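PDB 3MT1: putative carboxynorspermidine decarboxylase protein from Sinorhizobium meliloti, which probably decarboxylates carboxynorspermidine and carboxyspermidine to norspermidine and spermidine, using pyridoxal 5'-phosphate as cofactor. Local coordinates for residues Thr276-Ile290 and Val300-Val312. Sequence-based numbering, arbitrary orientation.
Sequences TAKVLPNEGSHSYMI and VFGEFRFAEELKV
Y288 and F304 face each other as a hydrogen-bonded pair of the antiparallel hairpin formed by strands 286-290 and 300-306, with Y288 N donating a hydrogen bond to F304 O (2.8 Å) and F304 N donating one to Y288 O (2.7 Å). From this pair the tyrosine side chain runs back over the chain that follows strand 300-306. Its CB rests on CE2 of F306 at 3.7 Å. With CG turned anti to the carbonyl carbon (chi1 -82°), one face of the ring is covered by L310, whose CD1 sits over its centre, 3.9 Å from the centroid, in a CH-pi contact, near Y288 CG and CD1. Y288 CD2 approaches F306 CD2, Y288 CE1 and CZ meet L310 CB, and Y288 CE2 lies by L310 N and CG. At the tip, OH accepts the backbone N-H of L310 (3.0 Å) and touches E309 CG. A phenylalanine here would probably leave the L310 N-H without this acceptor. Ahead of the first strand, 276-284 runs alongside strand 300-306 in the same sense: A277 N bonds to F301 O in a nearly straight line, and V279 CG2 stands over the middle of the F304 ring, 3.6 Å from its centroid. N282 OD1 accepts a hydrogen bond from R305 N at 2.7 Å, while a classic beta bulge sets S285 and H286 opposite F306. The hairpin belongs to the C-terminal sheet domain, apart from the eight-stranded parallel barrel. Strand 255-259 runs parallel to 286-290 and touches Y288 through A257, whereas F318 of strand 315-318 packs against V279 and F304 and stacks on F301.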
loop_
_atom_site.group_PDB
_atom_site.type_symbol
_atom_site.label_atom_id
_atom_site.label_comp_id
_atom_site.label_asym_id
_atom_site.label_seq_id
_atom_site.Cartn_x
_atom_site.Cartn_y
_atom_site.Cartn_z
ATOM N N THR B 276 -5.963 -14.604 -3.448
ATOM C CA THR B 276 -6.297 -14.408 -4.823
ATOM C C THR B 276 -7.633 -13.692 -4.915
ATOM O O THR B 276 -8.423 -13.772 -4.007
ATOM C CB THR B 276 -6.458 -15.756 -5.435
ATOM O OG1 THR B 276 -7.457 -16.453 -4.684
ATOM C CG2 THR B 276 -5.103 -16.551 -5.363
ATOM N N ALA B 277 -7.875 -12.999 -6.020
ATOM C CA ALA B 277 -9.098 -12.238 -6.193
ATOM C C ALA B 277 -10.253 -13.139 -6.622
ATOM O O ALA B 277 -10.117 -14.363 -6.628
ATOM C CB ALA B 277 -8.879 -11.088 -7.180
ATOM N N LYS B 278 -11.399 -12.567 -6.964
ATOM C CA LYS B 278 -12.519 -13.416 -7.395
ATOM C C LYS B 278 -13.167 -12.997 -8.699
ATOM O O LYS B 278 -13.392 -11.802 -8.923
ATOM C CB LYS B 278 -13.580 -13.507 -6.314
ATOM C CG LYS B 278 -13.206 -14.409 -5.185
ATOM C CD LYS B 278 -14.177 -14.227 -4.024
ATOM C CE LYS B 278 -13.786 -13.046 -3.153
ATOM N NZ LYS B 278 -12.297 -13.019 -3.026
ATOM N N VAL B 279 -13.491 -13.999 -9.520
ATOM C CA VAL B 279 -14.132 -13.823 -10.804
ATOM C C VAL B 279 -15.426 -14.661 -10.890
ATOM O O VAL B 279 -15.619 -15.622 -10.133
ATOM C CB VAL B 279 -13.132 -14.143 -11.929
ATOM C CG1 VAL B 279 -13.741 -13.914 -13.267
ATOM C CG2 VAL B 279 -11.903 -13.221 -11.794
ATOM N N LEU B 280 -16.326 -14.265 -11.793
ATOM C CA LEU B 280 -17.587 -14.971 -12.025
ATOM C C LEU B 280 -17.859 -15.131 -13.512
ATOM O O LEU B 280 -17.572 -14.236 -14.296
ATOM C CB LEU B 280 -18.773 -14.230 -11.410
ATOM C CG LEU B 280 -18.924 -14.064 -9.904
ATOM C CD1 LEU B 280 -20.183 -13.246 -9.643
ATOM C CD2 LEU B 280 -18.969 -15.386 -9.152
ATOM N N PRO B 281 -18.366 -16.310 -13.919
ATOM C CA PRO B 281 -18.345 -17.546 -13.140
ATOM C C PRO B 281 -16.913 -18.039 -13.194
ATOM O O PRO B 281 -16.141 -17.656 -14.098
ATOM C CB PRO B 281 -19.196 -18.468 -13.974
ATOM C CG PRO B 281 -18.916 -17.999 -15.376
ATOM C CD PRO B 281 -18.895 -16.528 -15.275
ATOM N N ASN B 282 -16.493 -18.855 -12.258
ATOM C CA ASN B 282 -15.105 -19.235 -12.425
ATOM C C ASN B 282 -15.076 -20.555 -13.172
ATOM O O ASN B 282 -14.605 -21.578 -12.657
ATOM C CB ASN B 282 -14.329 -19.242 -11.108
ATOM C CG ASN B 282 -12.849 -19.390 -11.326
ATOM O OD1 ASN B 282 -12.345 -19.132 -12.416
ATOM N ND2 ASN B 282 -12.142 -19.818 -10.302
ATOM N N GLU B 283 -15.629 -20.524 -14.385
ATOM C CA GLU B 283 -15.913 -21.748 -15.135
ATOM C C GLU B 283 -15.478 -21.645 -16.577
ATOM O O GLU B 283 -15.206 -20.552 -17.072
ATOM C CB GLU B 283 -17.401 -22.091 -15.080
ATOM C CG GLU B 283 -17.928 -22.538 -13.714
ATOM C CD GLU B 283 -17.240 -23.797 -13.163
ATOM O OE1 GLU B 283 -16.498 -24.475 -13.919
ATOM O OE2 GLU B 283 -17.441 -24.098 -11.958
ATOM N N GLY B 284 -15.435 -22.791 -17.245
ATOM C CA GLY B 284 -14.955 -22.875 -18.607
ATOM C C GLY B 284 -13.627 -23.597 -18.648
ATOM O O GLY B 284 -13.095 -24.010 -17.613
ATOM N N SER B 285 -13.080 -23.743 -19.847
ATOM C CA SER B 285 -11.853 -24.506 -20.020
ATOM C C SER B 285 -10.708 -23.709 -20.635
ATOM O O SER B 285 -9.888 -24.267 -21.363
ATOM C CB SER B 285 -12.136 -25.774 -20.838
ATOM O OG SER B 285 -12.849 -25.462 -22.020
ATOM N N HIS B 286 -10.657 -22.407 -20.353
ATOM C CA HIS B 286 -9.449 -21.610 -20.610
ATOM C C HIS B 286 -8.928 -21.043 -19.324
ATOM O O HIS B 286 -9.443 -20.051 -18.829
ATOM C CB HIS B 286 -9.698 -20.503 -21.629
ATOM C CG HIS B 286 -9.869 -21.022 -23.010
ATOM N ND1 HIS B 286 -11.094 -21.421 -23.507
ATOM C CD2 HIS B 286 -8.961 -21.282 -23.978
ATOM C CE1 HIS B 286 -10.936 -21.871 -24.739
ATOM N NE2 HIS B 286 -9.650 -21.806 -25.046
ATOM N N SER B 287 -7.904 -21.682 -18.785
ATOM C CA SER B 287 -7.353 -21.293 -17.505
ATOM C C SER B 287 -6.261 -20.241 -17.673
ATOM O O SER B 287 -5.262 -20.451 -18.382
ATOM C CB SER B 287 -6.864 -22.519 -16.715
ATOM O OG SER B 287 -7.260 -22.421 -15.349
ATOM N N TYR B 288 -6.482 -19.100 -17.026
ATOM C CA TYR B 288 -5.605 -17.931 -17.141
ATOM C C TYR B 288 -5.039 -17.523 -15.799
ATOM O O TYR B 288 -5.763 -17.448 -14.793
ATOM C CB TYR B 288 -6.338 -16.729 -17.739
ATOM C CG TYR B 288 -6.446 -16.727 -19.244
ATOM C CD1 TYR B 288 -5.590 -15.953 -20.021
ATOM C CD2 TYR B 288 -7.415 -17.486 -19.895
ATOM C CE1 TYR B 288 -5.689 -15.937 -21.412
ATOM C CE2 TYR B 288 -7.524 -17.481 -21.277
ATOM C CZ TYR B 288 -6.664 -16.712 -22.037
ATOM O OH TYR B 288 -6.778 -16.718 -23.423
HETATM N N MSE B 289 -3.738 -17.264 -15.785
HETATM C CA MSE B 289 -3.186 -16.449 -14.724
HETATM C C MSE B 289 -3.335 -14.993 -15.144
HETATM O O MSE B 289 -2.871 -14.606 -16.223
HETATM C CB MSE B 289 -1.731 -16.788 -14.441
HETATM C CG MSE B 289 -1.303 -16.343 -13.057
HETATM SE SE MSE B 289 0.608 -16.589 -12.798
HETATM C CE MSE B 289 0.624 -17.148 -10.905
ATOM N N ILE B 290 -4.024 -14.209 -14.319
ATOM C CA ILE B 290 -4.198 -12.792 -14.591
ATOM C C ILE B 290 -3.275 -11.995 -13.715
ATOM O O ILE B 290 -3.305 -12.124 -12.502
ATOM C CB ILE B 290 -5.650 -12.299 -14.362
ATOM C CG1 ILE B 290 -6.659 -13.185 -15.102
ATOM C CG2 ILE B 290 -5.803 -10.835 -14.798
ATOM C CD1 ILE B 290 -7.344 -14.181 -14.183
ATOM N N VAL B 300 -0.023 -10.802 -9.119
ATOM C CA VAL B 300 -0.916 -11.733 -9.767
ATOM C C VAL B 300 -2.270 -11.751 -9.014
ATOM O O VAL B 300 -2.326 -11.911 -7.764
ATOM C CB VAL B 300 -0.294 -13.139 -9.806
ATOM C CG1 VAL B 300 1.210 -13.101 -10.268
ATOM C CG2 VAL B 300 -0.409 -13.787 -8.449
ATOM N N PHE B 301 -3.350 -11.556 -9.768
ATOM C CA PHE B 301 -4.675 -11.542 -9.189
ATOM C C PHE B 301 -5.186 -12.915 -8.811
ATOM O O PHE B 301 -5.870 -13.021 -7.791
ATOM C CB PHE B 301 -5.675 -10.884 -10.124
ATOM C CG PHE B 301 -5.557 -9.433 -10.154
ATOM C CD1 PHE B 301 -4.628 -8.810 -11.031
ATOM C CD2 PHE B 301 -6.327 -8.647 -9.296
ATOM C CE1 PHE B 301 -4.467 -7.439 -11.049
ATOM C CE2 PHE B 301 -6.199 -7.237 -9.329
ATOM C CZ PHE B 301 -5.282 -6.634 -10.207
ATOM N N GLY B 302 -4.887 -13.918 -9.658
ATOM C CA GLY B 302 -5.343 -15.311 -9.526
ATOM C C GLY B 302 -5.338 -16.156 -10.814
ATOM O O GLY B 302 -5.212 -15.627 -11.918
ATOM N N GLU B 303 -5.447 -17.481 -10.672
ATOM C CA GLU B 303 -5.618 -18.386 -11.835
ATOM C C GLU B 303 -7.124 -18.588 -11.977
ATOM O O GLU B 303 -7.782 -19.039 -11.035
ATOM C CB GLU B 303 -4.898 -19.743 -11.665
ATOM C CG GLU B 303 -3.376 -19.674 -11.447
ATOM C CD GLU B 303 -2.607 -20.997 -11.750
ATOM O OE1 GLU B 303 -2.990 -22.089 -11.239
ATOM O OE2 GLU B 303 -1.593 -20.946 -12.495
ATOM N N PHE B 304 -7.687 -18.213 -13.116
ATOM C CA PHE B 304 -9.111 -18.389 -13.273
ATOM C C PHE B 304 -9.496 -19.163 -14.502
ATOM O O PHE B 304 -8.722 -19.324 -15.432
ATOM C CB PHE B 304 -9.834 -17.050 -13.246
ATOM C CG PHE B 304 -9.625 -16.296 -11.981
ATOM C CD1 PHE B 304 -10.274 -16.684 -10.824
ATOM C CD2 PHE B 304 -8.739 -15.220 -11.937
ATOM C CE1 PHE B 304 -10.067 -16.008 -9.649
ATOM C CE2 PHE B 304 -8.524 -14.538 -10.756
ATOM C CZ PHE B 304 -9.193 -14.936 -9.605
ATOM N N ARG B 305 -10.712 -19.682 -14.456
ATOM C CA ARG B 305 -11.367 -20.259 -15.608
ATOM C C ARG B 305 -12.247 -19.200 -16.299
ATOM O O ARG B 305 -12.865 -18.330 -15.656
ATOM C CB ARG B 305 -12.165 -21.500 -15.198
ATOM C CG ARG B 305 -11.319 -22.733 -15.034
ATOM C CD ARG B 305 -11.970 -23.757 -14.123
ATOM N NE ARG B 305 -11.450 -25.095 -14.392
ATOM C CZ ARG B 305 -11.217 -26.020 -13.458
ATOM N NH1 ARG B 305 -11.440 -25.749 -12.172
ATOM N NH2 ARG B 305 -10.747 -27.221 -13.808
ATOM N N PHE B 306 -12.237 -19.282 -17.623
ATOM C CA PHE B 306 -13.058 -18.483 -18.504
ATOM C C PHE B 306 -13.601 -19.446 -19.543
ATOM O O PHE B 306 -13.058 -20.540 -19.731
ATOM C CB PHE B 306 -12.210 -17.403 -19.159
ATOM C CG PHE B 306 -11.588 -16.449 -18.172
ATOM C CD1 PHE B 306 -12.300 -15.343 -17.720
ATOM C CD2 PHE B 306 -10.306 -16.681 -17.675
ATOM C CE1 PHE B 306 -11.742 -14.467 -16.794
ATOM C CE2 PHE B 306 -9.741 -15.817 -16.755
ATOM C CZ PHE B 306 -10.454 -14.705 -16.307
ATOM N N ALA B 307 -14.691 -19.053 -20.196
ATOM C CA ALA B 307 -15.356 -19.918 -21.171
ATOM C C ALA B 307 -14.714 -19.736 -22.553
ATOM O O ALA B 307 -14.585 -20.700 -23.317
ATOM C CB ALA B 307 -16.820 -19.605 -21.205
ATOM N N GLU B 308 -14.293 -18.494 -22.839
ATOM C CA GLU B 308 -13.657 -18.112 -24.118
ATOM C C GLU B 308 -12.280 -17.516 -23.910
ATOM O O GLU B 308 -12.051 -16.724 -22.980
ATOM C CB GLU B 308 -14.479 -17.069 -24.893
ATOM C CG GLU B 308 -15.990 -17.256 -24.873
ATOM C CD GLU B 308 -16.623 -16.655 -23.636
ATOM O OE1 GLU B 308 -15.870 -16.078 -22.816
ATOM O OE2 GLU B 308 -17.862 -16.769 -23.478
ATOM N N GLU B 309 -11.383 -17.885 -24.814
ATOM C CA GLU B 309 -10.091 -17.245 -24.980
ATOM C C GLU B 309 -10.167 -15.724 -24.768
ATOM O O GLU B 309 -11.005 -15.042 -25.381
ATOM C CB GLU B 309 -9.576 -17.547 -26.381
ATOM C CG GLU B 309 -8.079 -17.524 -26.508
ATOM C CD GLU B 309 -7.619 -17.194 -27.906
ATOM O OE1 GLU B 309 -8.460 -17.125 -28.839
ATOM O OE2 GLU B 309 -6.400 -17.009 -28.076
ATOM N N LEU B 310 -9.304 -15.210 -23.894
ATOM C CA LEU B 310 -9.256 -13.783 -23.602
ATOM C C LEU B 310 -8.478 -13.001 -24.653
ATOM O O LEU B 310 -7.404 -13.426 -25.101
ATOM C CB LEU B 310 -8.616 -13.528 -22.234
ATOM C CG LEU B 310 -9.367 -13.901 -20.971
ATOM C CD1 LEU B 310 -8.503 -13.500 -19.788
ATOM C CD2 LEU B 310 -10.752 -13.236 -20.910
ATOM N N LYS B 311 -9.016 -11.846 -25.020
ATOM C CA LYS B 311 -8.411 -11.018 -26.047
ATOM C C LYS B 311 -8.103 -9.665 -25.455
ATOM O O LYS B 311 -8.811 -9.199 -24.560
ATOM C CB LYS B 311 -9.361 -10.830 -27.245
ATOM C CG LYS B 311 -10.145 -12.072 -27.698
ATOM C CD LYS B 311 -11.570 -11.651 -28.150
ATOM C CE LYS B 311 -12.472 -12.850 -28.495
ATOM N NZ LYS B 311 -11.940 -13.613 -29.661
ATOM N N VAL B 312 -7.057 -9.024 -25.963
ATOM C CA VAL B 312 -6.787 -7.628 -25.647
ATOM C C VAL B 312 -8.086 -6.804 -25.822
ATOM O O VAL B 312 -8.707 -6.851 -26.872
ATOM C CB VAL B 312 -5.635 -7.069 -26.540
ATOM C CG1 VAL B 312 -5.439 -5.539 -26.339
ATOM C CG2 VAL B 312 -4.331 -7.834 -26.306
#